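Local coordinates for protein induced by osmotic stress (PDB 5YWN) that probably works as an NADP-binding carbonyl reductase of the epimerase/dehydratase family, able to reduce haloketones asymmetrically, at residues Gln17-Val22 against Tyr27-Ser32; Leu21-Gly26 against Lys44-Asp49; Ser218-Asn223 against Asp324-Val329; Leu271-Arg276 against His292-Ser297. The protein carries 1 engineered substitution. All coordinates share one frame; numbering follows the deposited sequence.

Contact 1: Gln17-Val22 against Tyr27-Ser32; sequences QIIALV and YKVVGS
Val22 CG1 meets the incoming chain at two points, lying 3.5 Å from Tyr27 CB and 3.4 Å from Val29 CG2. The second distance is tighter than ordinary van der Waals contact. The two partners come from directions about a right angle apart, so one methyl braces both the turn and the start of the strand. CG1 arrives there because it stands roughly anti to the backbone N of Val22 (chi1 152°), rotated well off the ideal staggered value. One turn back along the helix, Ile19 CG1 lies across Val29 CG1 at 4.1 Å, the two side chains crossing at about a right angle. Val29 thus spends one methyl on each helix residue. The carbonyl of Val22 also takes part: its O receives a weak bond from Tyr27 N (3.4 Å, 137° at the hydrogen) and lies in the plane of the Tyr27 ring at its edge, 3.5 Å from Tyr27 CD2. The far end of that ring is fixed through a hydrogen bond from Tyr27 OH to Glu250 of helix 238-250, against which Ile18 also packs. Strand 28-33 is bonded through its backbone to strand 4-7 by Lys28 and Val30, and toward strand 50-54 by Val29. Helix 13-24 therefore rests on the parallel sheet as the helix of the beta-alpha-beta unit formed by strand 4-7, helix 13-24 and strand 28-33.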
loop_
_atom_site.group_PDB
_atom_site.type_symbol
_atom_site.label_atom_id
_atom_site.label_comp_id
_atom_site.label_asym_id
_atom_site.label_seq_id
_atom_site.Cartn_x
_atom_site.Cartn_y
_atom_site.Cartn_z
ATOM N N GLN A 17 -5.231 2.888 -7.564
ATOM C CA GLN A 17 -4.418 4.003 -7.914
ATOM C C GLN A 17 -3.226 3.599 -8.773
ATOM O O GLN A 17 -2.922 4.247 -9.674
ATOM C CB GLN A 17 -3.992 4.798 -6.688
ATOM C CG GLN A 17 -5.071 5.684 -6.081
ATOM C CD GLN A 17 -5.310 6.983 -6.845
ATOM O OE1 GLN A 17 -4.989 7.101 -7.946
ATOM N NE2 GLN A 17 -5.881 7.913 -6.214
ATOM N N ILE A 18 -2.606 2.490 -8.461
ATOM C CA ILE A 18 -1.559 1.965 -9.271
ATOM C C ILE A 18 -2.104 1.671 -10.676
ATOM O O ILE A 18 -1.517 2.041 -11.603
ATOM C CB ILE A 18 -0.973 0.683 -8.643
ATOM C CG1 ILE A 18 -0.129 1.022 -7.416
ATOM C CG2 ILE A 18 -0.165 -0.138 -9.637
ATOM C CD1 ILE A 18 0.374 -0.164 -6.671
ATOM N N ILE A 19 -3.245 1.027 -10.759
ATOM C CA ILE A 19 -3.835 0.671 -12.010
ATOM C C ILE A 19 -4.166 1.910 -12.843
ATOM O O ILE A 19 -3.815 1.972 -13.931
ATOM C CB ILE A 19 -5.077 -0.225 -11.811
ATOM C CG1 ILE A 19 -4.683 -1.606 -11.267
ATOM C CG2 ILE A 19 -5.889 -0.348 -13.088
ATOM C CD1 ILE A 19 -5.782 -2.422 -10.712
ATOM N N ALA A 20 -4.772 2.909 -12.237
ATOM C CA ALA A 20 -5.096 4.140 -12.925
ATOM C C ALA A 20 -3.854 4.831 -13.442
ATOM O O ALA A 20 -3.867 5.320 -14.512
ATOM C CB ALA A 20 -5.882 5.062 -12.048
ATOM N N LEU A 21 -2.797 4.860 -12.665
ATOM C CA LEU A 21 -1.580 5.398 -13.138
ATOM C C LEU A 21 -0.958 4.599 -14.266
ATOM O O LEU A 21 -0.584 5.139 -15.227
ATOM C CB LEU A 21 -0.589 5.556 -12.023
ATOM C CG LEU A 21 0.808 5.998 -12.440
ATOM C CD1 LEU A 21 0.777 7.343 -13.089
ATOM C CD2 LEU A 21 1.808 5.974 -11.305
ATOM N N VAL A 22 -0.882 3.307 -14.118
ATOM C CA VAL A 22 -0.288 2.459 -15.129
ATOM C C VAL A 22 -1.055 2.526 -16.470
ATOM O O VAL A 22 -0.477 2.619 -17.498
ATOM C CB VAL A 22 -0.107 1.049 -14.552
ATOM C CG1 VAL A 22 -0.140 -0.027 -15.577
ATOM C CG2 VAL A 22 1.117 0.991 -13.669
ATOM N N TYR A 27 0.301 1.377 -20.547
ATOM C CA TYR A 27 0.315 -0.042 -20.281
ATOM C C TYR A 27 -1.069 -0.621 -20.303
ATOM O O TYR A 27 -2.012 0.029 -20.064
ATOM C CB TYR A 27 0.940 -0.306 -18.913
ATOM C CG TYR A 27 2.357 0.110 -18.806
ATOM C CD1 TYR A 27 3.362 -0.722 -19.186
ATOM C CD2 TYR A 27 2.684 1.316 -18.322
ATOM C CE1 TYR A 27 4.669 -0.346 -19.120
ATOM C CE2 TYR A 27 3.978 1.699 -18.247
ATOM C CZ TYR A 27 4.965 0.848 -18.647
ATOM O OH TYR A 27 6.224 1.209 -18.564
ATOM N N LYS A 28 -1.155 -1.877 -20.615
ATOM C CA LYS A 28 -2.280 -2.661 -20.299
ATOM C C LYS A 28 -2.134 -3.271 -18.908
ATOM O O LYS A 28 -1.074 -3.403 -18.416
ATOM C CB LYS A 28 -2.509 -3.716 -21.347
ATOM C CG LYS A 28 -3.270 -3.249 -22.549
ATOM C CD LYS A 28 -3.376 -4.387 -23.513
ATOM C CE LYS A 28 -4.229 -4.103 -24.709
ATOM N NZ LYS A 28 -3.421 -3.852 -25.913
ATOM N N VAL A 29 -3.244 -3.661 -18.329
ATOM C CA VAL A 29 -3.284 -4.226 -17.034
ATOM C C VAL A 29 -4.066 -5.519 -16.962
ATOM O O VAL A 29 -5.064 -5.647 -17.529
ATOM C CB VAL A 29 -3.832 -3.197 -15.991
ATOM C CG1 VAL A 29 -4.158 -3.830 -14.676
ATOM C CG2 VAL A 29 -2.876 -2.055 -15.817
ATOM N N VAL A 30 -3.576 -6.435 -16.178
ATOM C CA VAL A 30 -4.325 -7.590 -15.789
ATOM C C VAL A 30 -4.361 -7.675 -14.292
ATOM O O VAL A 30 -3.356 -7.767 -13.673
ATOM C CB VAL A 30 -3.672 -8.858 -16.363
ATOM C CG1 VAL A 30 -4.462 -10.098 -16.065
ATOM C CG2 VAL A 30 -3.349 -8.721 -17.823
ATOM N N GLY A 31 -5.531 -7.664 -13.729
ATOM C CA GLY A 31 -5.711 -7.675 -12.316
ATOM C C GLY A 31 -6.221 -8.968 -11.748
ATOM O O GLY A 31 -7.034 -9.572 -12.331
ATOM N N SER A 32 -5.705 -9.385 -10.609
ATOM C CA SER A 32 -6.293 -10.484 -9.858
ATOM C C SER A 32 -7.391 -10.053 -8.869
ATOM O O SER A 32 -7.268 -9.098 -8.174
ATOM C CB SER A 32 -5.280 -11.398 -9.183
ATOM O OG SER A 32 -4.814 -10.924 -7.998
#

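Contact 2: Leu21-Gly26 against Lys44-Asp49; sequences LVLSKG and KLYGDD
Leu23 overlaps both the last turn of helix 36-46 and the loop that follows it, using one methyl for each. Its CD1 sits 4.0 Å from Tyr46 CB and equally far from Tyr46 CD1, approaching the ring obliquely while the two side chains cross at about a right angle. CD2 turns to the loop instead, where it touches the backbone Asp49 O at 3.8 Å and Asp49 CB at 4.0 Å. The fork opens this way because CG lies anti to the carbonyl carbon of Leu23 (chi1 -73°) and the chain beyond is extended. Cut back to an alanine, Leu23 would no longer reach Tyr46 CB or Asp49 CB, which would probably leave a gap between the two helix ends. No hydrogen bond spans the contact, and the polar end of Tyr46 is held by Gln16. Polar bonding instead finishes helix 13-24 itself: Leu21 O accepts from Ser24 OG at 2.8 Å, 18° off the carbonyl plane, and also from Lys25 N. Gly26 takes a positive phi, and its N bonds Leu23 O at 3.1 Å; with the weak bond from Tyr27 N to Val22 O this makes a Schellman motif. Gly47 leaves the helical angles after helix 36-46 with a positive phi, before Asp49 pairs through its backbone with Val29. Helices 13-24 and 36-46, beside strand 28-33, lie in the opening strand-helix repeats of this protein's NADP-binding, Rossmann-type parallel sheet.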
loop_
_atom_site.group_PDB
_atom_site.type_symbol
_atom_site.label_atom_id
_atom_site.label_comp_id
_atom_site.label_asym_id
_atom_site.label_seq_id
_atom_site.Cartn_x
_atom_site.Cartn_y
_atom_site.Cartn_z
ATOM N N LEU A 21 -2.797 4.860 -12.665
ATOM C CA LEU A 21 -1.580 5.398 -13.138
ATOM C C LEU A 21 -0.958 4.599 -14.266
ATOM O O LEU A 21 -0.584 5.139 -15.227
ATOM C CB LEU A 21 -0.589 5.556 -12.023
ATOM C CG LEU A 21 0.808 5.998 -12.440
ATOM C CD1 LEU A 21 0.777 7.343 -13.089
ATOM C CD2 LEU A 21 1.808 5.974 -11.305
ATOM N N VAL A 22 -0.882 3.307 -14.118
ATOM C CA VAL A 22 -0.288 2.459 -15.129
ATOM C C VAL A 22 -1.055 2.526 -16.470
ATOM O O VAL A 22 -0.477 2.619 -17.498
ATOM C CB VAL A 22 -0.107 1.049 -14.552
ATOM C CG1 VAL A 22 -0.140 -0.027 -15.577
ATOM C CG2 VAL A 22 1.117 0.991 -13.669
ATOM N N LEU A 23 -2.352 2.547 -16.404
ATOM C CA LEU A 23 -3.173 2.712 -17.553
ATOM C C LEU A 23 -2.936 4.063 -18.227
ATOM O O LEU A 23 -2.907 4.136 -19.388
ATOM C CB LEU A 23 -4.621 2.538 -17.202
ATOM C CG LEU A 23 -5.070 1.103 -16.922
ATOM C CD1 LEU A 23 -6.500 1.024 -16.520
ATOM C CD2 LEU A 23 -4.831 0.184 -18.075
ATOM N N SER A 24 -2.737 5.100 -17.454
ATOM C CA SER A 24 -2.503 6.418 -17.977
ATOM C C SER A 24 -1.228 6.536 -18.787
ATOM O O SER A 24 -1.140 7.305 -19.674
ATOM C CB SER A 24 -2.578 7.467 -16.886
ATOM O OG SER A 24 -1.383 7.626 -16.235
ATOM N N LYS A 25 -0.250 5.743 -18.454
ATOM C CA LYS A 25 1.001 5.731 -19.160
ATOM C C LYS A 25 1.030 4.801 -20.398
ATOM O O LYS A 25 2.021 4.657 -21.039
ATOM C CB LYS A 25 2.139 5.418 -18.205
ATOM C CG LYS A 25 2.288 6.391 -17.060
ATOM C CD LYS A 25 3.063 7.617 -17.422
ATOM C CE LYS A 25 2.962 8.673 -16.349
ATOM N NZ LYS A 25 3.572 9.963 -16.730
ATOM N N GLY A 26 -0.090 4.212 -20.719
ATOM C CA GLY A 26 -0.190 3.351 -21.853
ATOM C C GLY A 26 0.026 1.856 -21.734
ATOM O O GLY A 26 -0.095 1.153 -22.689
ATOM N N LYS A 44 -15.780 -2.449 -15.675
ATOM C CA LYS A 44 -16.631 -1.331 -16.005
ATOM C C LYS A 44 -15.993 0.016 -15.713
ATOM O O LYS A 44 -16.171 0.939 -16.426
ATOM C CB LYS A 44 -17.966 -1.416 -15.281
ATOM C CG LYS A 44 -18.779 -2.646 -15.563
ATOM C CD LYS A 44 -20.140 -2.622 -14.901
ATOM C CE LYS A 44 -20.136 -3.152 -13.474
ATOM N NZ LYS A 44 -20.030 -4.614 -13.218
ATOM N N LEU A 45 -15.319 0.117 -14.593
ATOM C CA LEU A 45 -14.577 1.305 -14.234
ATOM C C LEU A 45 -13.368 1.622 -15.091
ATOM O O LEU A 45 -13.163 2.722 -15.437
ATOM C CB LEU A 45 -14.204 1.267 -12.763
ATOM C CG LEU A 45 -15.367 1.177 -11.797
ATOM C CD1 LEU A 45 -14.979 0.885 -10.356
ATOM C CD2 LEU A 45 -16.280 2.384 -11.934
ATOM N N TYR A 46 -12.572 0.629 -15.407
ATOM C CA TYR A 46 -11.314 0.849 -16.099
ATOM C C TYR A 46 -11.241 0.663 -17.622
ATOM O O TYR A 46 -10.314 1.071 -18.227
ATOM C CB TYR A 46 -10.201 0.114 -15.378
ATOM C CG TYR A 46 -9.982 0.681 -14.031
ATOM C CD1 TYR A 46 -9.417 1.914 -13.876
ATOM C CD2 TYR A 46 -10.417 0.036 -12.932
ATOM C CE1 TYR A 46 -9.256 2.476 -12.653
ATOM C CE2 TYR A 46 -10.261 0.581 -11.699
ATOM C CZ TYR A 46 -9.691 1.814 -11.569
ATOM O OH TYR A 46 -9.545 2.341 -10.348
ATOM N N GLY A 47 -12.234 0.049 -18.215
ATOM C CA GLY A 47 -12.287 -0.049 -19.643
ATOM C C GLY A 47 -11.499 -1.142 -20.317
ATOM O O GLY A 47 -11.141 -2.123 -19.755
ATOM N N ASP A 48 -11.278 -0.930 -21.576
ATOM C CA ASP A 48 -10.814 -1.952 -22.477
ATOM C C ASP A 48 -9.406 -2.491 -22.244
ATOM O O ASP A 48 -9.126 -3.594 -22.571
ATOM C CB ASP A 48 -11.012 -1.515 -23.911
ATOM C CG ASP A 48 -12.468 -1.336 -24.271
ATOM O OD1 ASP A 48 -13.365 -1.930 -23.680
ATOM O OD2 ASP A 48 -12.706 -0.564 -25.162
ATOM N N ASP A 49 -8.537 -1.659 -21.713
ATOM C CA ASP A 49 -7.154 -2.011 -21.482
ATOM C C ASP A 49 -6.960 -2.742 -20.149
ATOM O O ASP A 49 -5.887 -3.042 -19.759
ATOM C CB ASP A 49 -6.258 -0.801 -21.627
ATOM C CG ASP A 49 -6.009 -0.428 -23.064
ATOM O OD1 ASP A 49 -6.318 -1.220 -23.965
ATOM O OD2 ASP A 49 -5.482 0.656 -23.290
#

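Contact 3: Ser218-Asn223 against Asp324-Val329; sequences SVLKLN and DSIKQV
No ring, amide or carboxylate face meets its partner where Leu220 packs on Ile326 and Val329; the contact is made wholly of branched aliphatic tips. Leu220 CD1 reaches Val329 CG1 at 3.9 Å, the two side chains running antiparallel alongside one another. The other branch, Leu220 CD2, lies more loosely against Ile326 CG2 at 4.4 Å. Ile326 and Val329 are three residues apart on the helix, so their side chains point from neighbouring turns of one flank and the leucine fork meets both. Leu220 can do this because its CG is swung beside the backbone N (chi1 -60°) with an extended second torsion, which carries both methyls out from the 3-10 turn of 218-221. That turn is held by Lys221 N to Ser218 O at 2.9 Å. Leu282 adds to the covering of Leu220, while Ile326 also packs on Val216, Phe279 and Val275. Ser325 OG bonds Asn217 just before the turn, and Asp324 makes a salt bridge with Arg239. This plain apolar packing joins the 3-10 turn after helix 211-217 to the last helix, 318-332, consistent with the smaller C-terminal region that carries the substrate pocket in extended short-chain dehydrogenases.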
loop_
_atom_site.group_PDB
_atom_site.type_symbol
_atom_site.label_atom_id
_atom_site.label_comp_id
_atom_site.label_asym_id
_atom_site.label_seq_id
_atom_site.Cartn_x
_atom_site.Cartn_y
_atom_site.Cartn_z
ATOM N N SER A 218 -12.625 9.686 8.602
ATOM C CA SER A 218 -13.376 9.562 9.801
ATOM C C SER A 218 -13.569 10.900 10.552
ATOM O O SER A 218 -14.444 11.016 11.328
ATOM C CB SER A 218 -12.733 8.539 10.714
ATOM O OG SER A 218 -11.505 8.984 11.174
ATOM N N VAL A 219 -12.752 11.884 10.259
ATOM C CA VAL A 219 -12.852 13.145 10.933
ATOM C C VAL A 219 -14.213 13.768 10.705
ATOM O O VAL A 219 -14.662 14.471 11.490
ATOM C CB VAL A 219 -11.759 14.160 10.578
ATOM C CG1 VAL A 219 -10.413 13.563 10.636
ATOM C CG2 VAL A 219 -11.994 14.797 9.243
ATOM N N LEU A 220 -14.806 13.473 9.581
ATOM C CA LEU A 220 -16.106 13.927 9.193
ATOM C C LEU A 220 -17.201 13.391 10.115
ATOM O O LEU A 220 -18.224 13.942 10.209
ATOM C CB LEU A 220 -16.382 13.582 7.744
ATOM C CG LEU A 220 -15.437 14.178 6.714
ATOM C CD1 LEU A 220 -15.935 14.002 5.300
ATOM C CD2 LEU A 220 -15.218 15.632 7.001
ATOM N N LYS A 221 -16.930 12.306 10.792
ATOM C CA LYS A 221 -17.847 11.750 11.739
ATOM C C LYS A 221 -17.738 12.271 13.168
ATOM O O LYS A 221 -18.526 11.923 14.007
ATOM C CB LYS A 221 -17.723 10.278 11.709
ATOM C CG LYS A 221 -18.079 9.694 10.379
ATOM C CD LYS A 221 -17.093 8.634 10.000
ATOM C CE LYS A 221 -17.750 7.453 9.365
ATOM N NZ LYS A 221 -17.215 7.002 8.076
ATOM N N LEU A 222 -16.761 13.109 13.420
ATOM C CA LEU A 222 -16.649 13.731 14.687
ATOM C C LEU A 222 -17.757 14.763 14.877
ATOM O O LEU A 222 -18.344 15.217 13.963
ATOM C CB LEU A 222 -15.309 14.381 14.872
ATOM C CG LEU A 222 -14.081 13.507 14.827
ATOM C CD1 LEU A 222 -12.867 14.379 14.775
ATOM C CD2 LEU A 222 -14.012 12.584 16.015
ATOM N N ASN A 223 -18.023 15.096 16.095
ATOM C CA ASN A 223 -18.940 16.161 16.399
ATOM C C ASN A 223 -18.271 17.105 17.353
ATOM O O ASN A 223 -17.268 16.788 17.914
ATOM C CB ASN A 223 -20.284 15.643 16.938
ATOM C CG ASN A 223 -20.174 15.067 18.325
ATOM O OD1 ASN A 223 -19.591 15.656 19.214
ATOM N ND2 ASN A 223 -20.750 13.891 18.508
ATOM N N ASP A 324 -7.674 16.655 -0.779
ATOM C CA ASP A 324 -8.101 15.911 -1.930
ATOM C C ASP A 324 -8.980 14.748 -1.476
ATOM O O ASP A 324 -9.928 14.467 -2.093
ATOM C CB ASP A 324 -6.902 15.420 -2.760
ATOM C CG ASP A 324 -6.257 16.526 -3.596
ATOM O OD1 ASP A 324 -6.767 17.631 -3.609
ATOM O OD2 ASP A 324 -5.252 16.273 -4.233
ATOM N N SER A 325 -8.620 14.094 -0.385
ATOM C CA SER A 325 -9.380 12.976 0.094
ATOM C C SER A 325 -10.792 13.383 0.562
ATOM O O SER A 325 -11.744 12.766 0.235
ATOM C CB SER A 325 -8.584 12.194 1.152
ATOM O OG SER A 325 -9.286 11.121 1.683
ATOM N N ILE A 326 -10.862 14.463 1.323
ATOM C CA ILE A 326 -12.098 15.025 1.802
ATOM C C ILE A 326 -13.010 15.587 0.727
ATOM O O ILE A 326 -14.158 15.372 0.782
ATOM C CB ILE A 326 -11.864 16.006 2.952
ATOM C CG1 ILE A 326 -11.409 15.235 4.168
ATOM C CG2 ILE A 326 -13.121 16.762 3.319
ATOM C CD1 ILE A 326 -10.432 15.946 4.977
ATOM N N LYS A 327 -12.446 16.274 -0.240
ATOM C CA LYS A 327 -13.207 16.838 -1.337
ATOM C C LYS A 327 -13.925 15.716 -2.035
ATOM O O LYS A 327 -15.050 15.846 -2.316
ATOM C CB LYS A 327 -12.319 17.524 -2.342
ATOM C CG LYS A 327 -12.121 18.967 -2.067
ATOM C CD LYS A 327 -11.287 19.716 -3.095
ATOM C CE LYS A 327 -11.000 21.126 -2.622
ATOM N NZ LYS A 327 -9.681 21.678 -3.051
ATOM N N GLN A 328 -13.260 14.590 -2.237
ATOM C CA GLN A 328 -13.905 13.469 -2.847
ATOM C C GLN A 328 -15.078 12.918 -2.065
ATOM O O GLN A 328 -16.074 12.635 -2.628
ATOM C CB GLN A 328 -12.924 12.353 -3.113
ATOM C CG GLN A 328 -13.522 11.180 -3.840
ATOM C CD GLN A 328 -12.508 10.167 -4.263
ATOM O OE1 GLN A 328 -11.768 9.679 -3.470
ATOM N NE2 GLN A 328 -12.500 9.851 -5.526
ATOM N N VAL A 329 -14.925 12.748 -0.777
ATOM C CA VAL A 329 -15.978 12.227 0.033
ATOM C C VAL A 329 -17.180 13.186 0.043
ATOM O O VAL A 329 -18.277 12.772 -0.011
ATOM C CB VAL A 329 -15.517 11.875 1.453
ATOM C CG1 VAL A 329 -16.718 11.554 2.338
ATOM C CG2 VAL A 329 -14.542 10.727 1.421
#

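Contact 4: Leu271-Arg276 against His292-Ser297; sequences LLDVVR and HSDDFS
Asp273 and His292 each hold the first side-chain bond turned so that CG flanks the backbone N, and this brings Asp273 OD2 over one face of the His292 ring. Here an aspartate of helix 268-278 accepts from a backbone N-H of an irregular loop, which farther on forms an Asx turn from Asp295 to Ser297. His292 N gives Asp273 OD2 a bond of 2.8 Å, 161° at the hydrogen, coming from the side of the other carboxylate oxygen but 29° out of the carboxylate plane. The same oxygen lies 3.5 Å above the His292 ring, offset toward its rim, with the two planes 44° apart. Asp273 OD2 and Asp294 OD1 are 4.2 Å apart; water 1, bonded to Asp273 OD2 at 2.7 Å, to Asp294 OD2 and to His292 ND1, lies between the two acids and may lessen their repulsion. A valine in place of Asp273 has no carboxylate oxygens and would probably leave His292 N and the water without their shared acceptor, the His292 end of the loop less firmly held. Second-shell bonds steady the groups: Gln269 on Asp273 OD1, Lys277 on His292 NE2 and Thr270 on Asp294 OD2. In the Asx turn, Asp295 OD1 accepts from Ser297 N at 3.0 Å and, through its syn lone pair, from Ser297 OG at 2.8 Å.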
loop_
_atom_site.group_PDB
_atom_site.type_symbol
_atom_site.label_atom_id
_atom_site.label_comp_id
_atom_site.label_asym_id
_atom_site.label_seq_id
_atom_site.Cartn_x
_atom_site.Cartn_y
_atom_site.Cartn_z
ATOM N N LEU A 271 -4.506 17.037 11.514
ATOM C CA LEU A 271 -5.630 16.677 10.718
ATOM C C LEU A 271 -6.827 17.630 10.868
ATOM O O LEU A 271 -7.332 18.114 9.914
ATOM C CB LEU A 271 -6.047 15.272 11.086
ATOM C CG LEU A 271 -7.328 14.749 10.514
ATOM C CD1 LEU A 271 -7.412 14.843 9.012
ATOM C CD2 LEU A 271 -7.746 13.394 11.031
ATOM N N LEU A 272 -7.189 17.919 12.088
ATOM C CA LEU A 272 -8.250 18.839 12.404
ATOM C C LEU A 272 -7.971 20.247 11.863
ATOM O O LEU A 272 -8.817 20.866 11.325
ATOM C CB LEU A 272 -8.395 18.912 13.895
ATOM C CG LEU A 272 -9.423 18.047 14.585
ATOM C CD1 LEU A 272 -9.491 18.314 16.063
ATOM C CD2 LEU A 272 -10.775 18.200 13.953
ATOM N N ASP A 273 -6.760 20.695 11.999
ATOM C CA ASP A 273 -6.388 22.000 11.564
ATOM C C ASP A 273 -6.550 22.143 10.055
ATOM O O ASP A 273 -6.986 23.130 9.603
ATOM C CB ASP A 273 -4.974 22.367 12.024
ATOM C CG ASP A 273 -4.867 22.619 13.567
ATOM O OD1 ASP A 273 -5.846 22.847 14.229
ATOM O OD2 ASP A 273 -3.779 22.584 14.067
ATOM N N VAL A 274 -6.162 21.138 9.319
ATOM C CA VAL A 274 -6.317 21.171 7.899
ATOM C C VAL A 274 -7.766 21.185 7.468
ATOM O O VAL A 274 -8.141 21.996 6.735
ATOM C CB VAL A 274 -5.509 20.021 7.256
ATOM C CG1 VAL A 274 -5.974 19.672 5.858
ATOM C CG2 VAL A 274 -4.025 20.312 7.285
ATOM N N VAL A 275 -8.545 20.288 7.980
ATOM C CA VAL A 275 -9.912 20.163 7.598
ATOM C C VAL A 275 -10.754 21.414 7.909
ATOM O O VAL A 275 -11.493 21.851 7.106
ATOM C CB VAL A 275 -10.513 18.921 8.243
ATOM C CG1 VAL A 275 -11.984 18.842 8.027
ATOM C CG2 VAL A 275 -9.858 17.683 7.687
ATOM N N ARG A 276 -10.559 21.979 9.082
ATOM C CA ARG A 276 -11.297 23.149 9.477
ATOM C C ARG A 276 -11.027 24.392 8.616
ATOM O O ARG A 276 -11.928 25.085 8.313
ATOM C CB ARG A 276 -11.143 23.431 10.967
ATOM C CG ARG A 276 -11.698 22.382 11.904
ATOM C CD ARG A 276 -11.252 22.593 13.332
ATOM N NE ARG A 276 -11.677 23.893 13.760
ATOM C CZ ARG A 276 -12.906 24.180 14.131
ATOM N NH1 ARG A 276 -13.792 23.233 14.237
ATOM N NH2 ARG A 276 -13.224 25.403 14.425
ATOM N N HIS A 292 -2.508 24.181 16.004
ATOM C CA HIS A 292 -1.074 24.322 15.817
ATOM C C HIS A 292 -0.236 24.090 17.053
ATOM O O HIS A 292 0.805 24.595 17.165
ATOM C CB HIS A 292 -0.748 25.624 15.093
ATOM C CG HIS A 292 -1.590 25.822 13.884
ATOM N ND1 HIS A 292 -1.562 24.960 12.824
ATOM C CD2 HIS A 292 -2.563 26.708 13.615
ATOM C CE1 HIS A 292 -2.447 25.335 11.934
ATOM N NE2 HIS A 292 -3.047 26.412 12.378
ATOM N N SER A 293 -0.749 23.288 17.965
ATOM C CA SER A 293 -0.018 22.804 19.118
ATOM C C SER A 293 0.811 21.579 18.805
ATOM O O SER A 293 1.509 21.141 19.631
ATOM C CB SER A 293 -0.941 22.438 20.278
ATOM O OG SER A 293 -1.733 21.359 19.980
ATOM N N ASP A 294 0.647 21.011 17.636
ATOM C CA ASP A 294 1.453 19.899 17.215
ATOM C C ASP A 294 2.872 20.368 16.965
ATOM O O ASP A 294 3.076 21.344 16.315
ATOM C CB ASP A 294 0.852 19.203 16.005
ATOM C CG ASP A 294 0.413 20.164 14.899
ATOM O OD1 ASP A 294 0.029 21.280 15.212
ATOM O OD2 ASP A 294 0.402 19.777 13.749
ATOM N N ASP A 295 3.839 19.709 17.557
ATOM C CA ASP A 295 5.225 20.027 17.354
ATOM C C ASP A 295 6.041 18.775 17.109
ATOM O O ASP A 295 6.192 18.004 17.982
ATOM C CB ASP A 295 5.720 20.787 18.580
ATOM C CG ASP A 295 7.193 21.035 18.590
ATOM O OD1 ASP A 295 7.900 20.646 17.706
ATOM O OD2 ASP A 295 7.656 21.614 19.520
ATOM N N PHE A 296 6.572 18.615 15.926
ATOM C CA PHE A 296 7.378 17.452 15.574
ATOM C C PHE A 296 8.882 17.658 15.445
ATOM O O PHE A 296 9.564 16.833 14.926
ATOM C CB PHE A 296 6.826 16.721 14.350
ATOM C CG PHE A 296 5.390 16.431 14.434
ATOM C CD1 PHE A 296 4.919 15.504 15.302
ATOM C CD2 PHE A 296 4.508 17.093 13.655
ATOM C CE1 PHE A 296 3.597 15.235 15.390
ATOM C CE2 PHE A 296 3.195 16.832 13.733
ATOM C CZ PHE A 296 2.735 15.914 14.615
ATOM N N SER A 297 9.358 18.774 15.923
ATOM C CA SER A 297 10.740 19.161 15.768
ATOM C C SER A 297 11.764 18.278 16.484
ATOM O O SER A 297 12.871 18.267 16.133
ATOM C CB SER A 297 10.962 20.641 16.035
ATOM O OG SER A 297 10.697 20.984 17.319
HETATM O O HOH W 1 -1.619 21.811 12.583
#

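Overall arrangement
From the N terminus, contact 1 closes the short turn from helix 13-24 into strand 28-33, and contact 2 starts from the same helix, sharing Leu21 and Val22, to close the longer loop out to residue 49. The two touch, Leu23 CD2 packing 3.7 Å from Val29 CG2, and together fasten the first strands and helices of the nucleotide-binding sheet. Contact 3 opens only later and spans about a hundred residues, tying 218-223 to the C-terminal helix. Nested inside that span, contact 4 closes the loop after helix 268-278 by fixing 292-297 back to that helix; it meets contact 3 where Val219 packs on Val275. The centres of contacts 1 and 4 lie about 35 Å apart, on opposite sides of the chain's centre.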